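Local coordinates for C. albicans actin interacting protein Aip5 (Candida albicans SC5314, PDB 6M4C), which probably promotes actin nucleation as an actin-interacting partner of the polarisome, a role tied to filamentous growth of this fungus, at residues Phe15-Gly20 / Tyr44-Thr49. Numbering follows the deposited sequence.
Sequences FTSLAG and YRDLGT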
ATOM      1  N   PHE A  15       7.313   3.277  -2.766  1.00 92.77           N
ATOM      2  CA  PHE A  15       7.675   3.586  -1.396  1.00 74.15           C
ATOM      3  C   PHE A  15       7.170   4.994  -1.124  1.00 76.94           C
ATOM      4  O   PHE A  15       7.292   5.863  -1.990  1.00 82.94           O
ATOM      5  CB  PHE A  15       9.180   3.413  -1.189  1.00 74.82           C
ATOM      6  CG  PHE A  15       9.639   2.001  -0.905  1.00 73.77           C
ATOM      7  CD1 PHE A  15       8.983   0.900  -1.441  1.00 73.27           C
ATOM      8  CD2 PHE A  15      10.721   1.768  -0.076  1.00 67.48           C
ATOM      9  CE1 PHE A  15       9.425  -0.395  -1.192  1.00 83.26           C
ATOM     10  CE2 PHE A  15      11.156   0.471   0.181  1.00 75.73           C
ATOM     11  CZ  PHE A  15      10.518  -0.611  -0.378  1.00 80.89           C
ATOM     12  N   THR A  16       6.544   5.187   0.043  1.00 75.12           N
ATOM     13  CA  THR A  16       5.962   6.482   0.364  1.00 80.83           C
ATOM     14  C   THR A  16       5.686   6.598   1.865  1.00 88.08           C
ATOM     15  O   THR A  16       5.966   5.672   2.638  1.00 85.66           O
ATOM     16  CB  THR A  16       4.698   6.753  -0.457  1.00 78.83           C
ATOM     17  OG1 THR A  16       4.414   8.136  -0.255  1.00 92.16           O
ATOM     18  CG2 THR A  16       3.508   5.923  -0.025  1.00 73.31           C
ATOM     19  N   SER A  17       5.139   7.759   2.257  1.00 80.82           N
ATOM     20  CA  SER A  17       4.705   7.961   3.630  1.00 96.94           C
ATOM     21  C   SER A  17       3.378   8.712   3.676  1.00 96.55           C
ATOM     22  O   SER A  17       3.306   9.863   3.265  1.00 92.19           O
ATOM     23  CB  SER A  17       5.760   8.668   4.435  1.00104.94           C
ATOM     24  OG  SER A  17       5.354   8.823   5.786  1.00115.26           O
ATOM     25  N   LEU A  18       2.350   8.057   4.225  1.00105.96           N
ATOM     26  CA  LEU A  18       1.037   8.661   4.381  1.00104.01           C
ATOM     27  C   LEU A  18       1.081   9.705   5.489  1.00101.51           C
ATOM     28  O   LEU A  18       0.115  10.428   5.698  1.00103.97           O
ATOM     29  CB  LEU A  18       0.027   7.567   4.729  1.00104.33           C
ATOM     30  CG  LEU A  18      -0.621   6.891   3.531  1.00103.05           C
ATOM     31  CD1 LEU A  18       0.348   5.920   2.890  1.00107.25           C
ATOM     32  CD2 LEU A  18      -1.884   6.174   3.958  1.00105.97           C
ATOM     33  N   ALA A  19       2.209   9.785   6.189  1.00106.05           N
ATOM     34  CA  ALA A  19       2.372  10.803   7.206  1.00108.89           C
ATOM     35  C   ALA A  19       3.338  11.881   6.711  1.00119.20           C
ATOM     36  O   ALA A  19       3.834  12.692   7.489  1.00126.47           O
ATOM     37  CB  ALA A  19       2.847  10.136   8.466  1.00111.88           C
ATOM     38  N   GLY A  20       3.577  11.905   5.395  1.00115.92           N
ATOM     39  CA  GLY A  20       4.661  12.688   4.824  1.00121.36           C
ATOM     40  C   GLY A  20       4.245  14.081   4.359  1.00123.34           C
ATOM     41  O   GLY A  20       5.086  14.836   3.862  1.00122.18           O
ATOM     42  N   TYR A  44       1.705  -0.160  -2.788  1.00 84.03           N
ATOM     43  CA  TYR A  44       2.309   0.844  -1.921  1.00 82.73           C
ATOM     44  C   TYR A  44       2.962   0.192  -0.698  1.00 89.86           C
ATOM     45  O   TYR A  44       2.563  -0.891  -0.261  1.00 85.88           O
ATOM     46  CB  TYR A  44       1.248   1.820  -1.430  1.00 74.07           C
ATOM     47  CG  TYR A  44       0.879   2.918  -2.388  1.00 78.25           C
ATOM     48  CD1 TYR A  44       1.684   4.030  -2.532  1.00 83.38           C
ATOM     49  CD2 TYR A  44      -0.306   2.883  -3.105  1.00 81.60           C
ATOM     50  CE1 TYR A  44       1.340   5.073  -3.376  1.00 91.61           C
ATOM     51  CE2 TYR A  44      -0.656   3.901  -3.980  1.00 71.94           C
ATOM     52  CZ  TYR A  44       0.164   5.011  -4.103  1.00 93.89           C
ATOM     53  OH  TYR A  44      -0.159   6.060  -4.923  1.00 93.87           O
ATOM     54  N   ARG A  45       4.021   0.839  -0.184  1.00 97.86           N
ATOM     55  CA  ARG A  45       4.677   0.470   1.068  1.00 81.43           C
ATOM     56  C   ARG A  45       4.812   1.749   1.880  1.00 84.94           C
ATOM     57  O   ARG A  45       5.238   2.768   1.325  1.00 80.34           O
ATOM     58  CB  ARG A  45       6.063  -0.143   0.833  1.00 71.07           C
ATOM     59  CG  ARG A  45       6.047  -1.501   0.152  1.00 66.54           C
ATOM     60  CD  ARG A  45       5.929  -2.605   1.168  1.00 91.18           C
ATOM     61  NE  ARG A  45       6.549  -3.779   0.587  1.00122.88           N
ATOM     62  CZ  ARG A  45       7.860  -3.997   0.564  1.00137.96           C
ATOM     63  NH1 ARG A  45       8.677  -3.134   1.141  1.00127.16           N
ATOM     64  NH2 ARG A  45       8.348  -5.088  -0.002  1.00158.00           N
ATOM     65  N   ASP A  46       4.375   1.698   3.153  1.00 79.52           N
ATOM     66  CA  ASP A  46       4.429   2.835   4.058  1.00 92.82           C
ATOM     67  C   ASP A  46       5.693   2.725   4.908  1.00106.96           C
ATOM     68  O   ASP A  46       6.014   1.660   5.425  1.00 94.72           O
ATOM     69  CB  ASP A  46       3.180   2.895   4.931  1.00 98.42           C
ATOM     70  CG  ASP A  46       2.885   4.235   5.593  1.00111.86           C
ATOM     71  OD1 ASP A  46       3.003   5.284   4.911  1.00 91.08           O
ATOM     72  OD2 ASP A  46       2.474   4.214   6.783  1.00125.14           O
ATOM     73  N   LEU A  47       6.412   3.841   5.050  1.00113.16           N
ATOM     74  CA  LEU A  47       7.663   3.833   5.791  1.00122.47           C
ATOM     75  C   LEU A  47       7.397   4.199   7.249  1.00118.79           C
ATOM     76  O   LEU A  47       8.326   4.430   8.019  1.00158.11           O
ATOM     77  CB  LEU A  47       8.630   4.819   5.125  1.00112.68           C
ATOM     78  CG  LEU A  47       9.682   4.194   4.215  1.00107.62           C
ATOM     79  CD1 LEU A  47       9.023   3.344   3.137  1.00110.48           C
ATOM     80  CD2 LEU A  47      10.565   5.263   3.605  1.00 82.31           C
ATOM     81  N   GLY A  48       6.109   4.292   7.585  1.00 99.78           N
ATOM     82  CA  GLY A  48       5.637   4.578   8.924  1.00103.44           C
ATOM     83  C   GLY A  48       5.376   3.290   9.702  1.00109.36           C
ATOM     84  O   GLY A  48       5.321   3.317  10.928  1.00130.52           O
ATOM     85  N   THR A  49       5.279   2.165   8.978  1.00 99.94           N
ATOM     86  CA  THR A  49       4.712   0.934   9.496  1.00102.69           C
ATOM     87  C   THR A  49       5.417  -0.261   8.857  1.00101.96           C
ATOM     88  O   THR A  49       5.102  -1.407   9.175  1.00103.32           O
ATOM     89  CB  THR A  49       3.183   0.890   9.311  1.00124.48           C
ATOM     90  OG1 THR A  49       2.828   1.026   7.934  1.00125.74           O
ATOM     91  CG2 THR A  49       2.429   1.923  10.121  1.00114.57           C
TER
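Phe15 and Thr16 pair in parallel with Arg45 and Asp46, the two strands being joined by Thr16 N to Arg45 O (3.0 Å) and Leu47 N to Thr16 O (3.1 Å). This is the C-terminal end of both parallel strands of a beta-alpha-beta unit in a thioredoxin-like fold: strand 12-16 runs into helix 22-36 and returns as strand 43-46, outermost in this chain's sheet. On the face carrying Phe15 and Arg45, under helix 51-60, the two side chains run alongside each other in the same direction. CB and CG of Arg45 lie beside Phe15 CD1 and CE1, and Arg45 NH1 comes to 3.5 Å from Phe15 CZ, the guanidinium plane tilted 41° from the ring; a long aliphatic stem suits this place, since it covers an aromatic while its charged end makes a cation-pi contact with Tyr13 and a long, weak ion pair with Asp50. Leu47 CD1 adds an apolar contact to Phe15 CD2. On the other face Thr16 is beta-branched and uses both arms: with OG1 anti to the backbone N (chi1 -168°), it bonds Ser28 of helix 22-36, and CG2 packs 3.6 Å from Tyr44 CD1. Leu18 and Tyr44 also pack against the second subunit. Past Thr16, where strand pairing ends, the short Asp46 side chain reaches forward to the type I turn Ser17-Gly20, where Leu18 N donates to Asp46 OD1 at 2.9 Å in a nearly straight bond (170°).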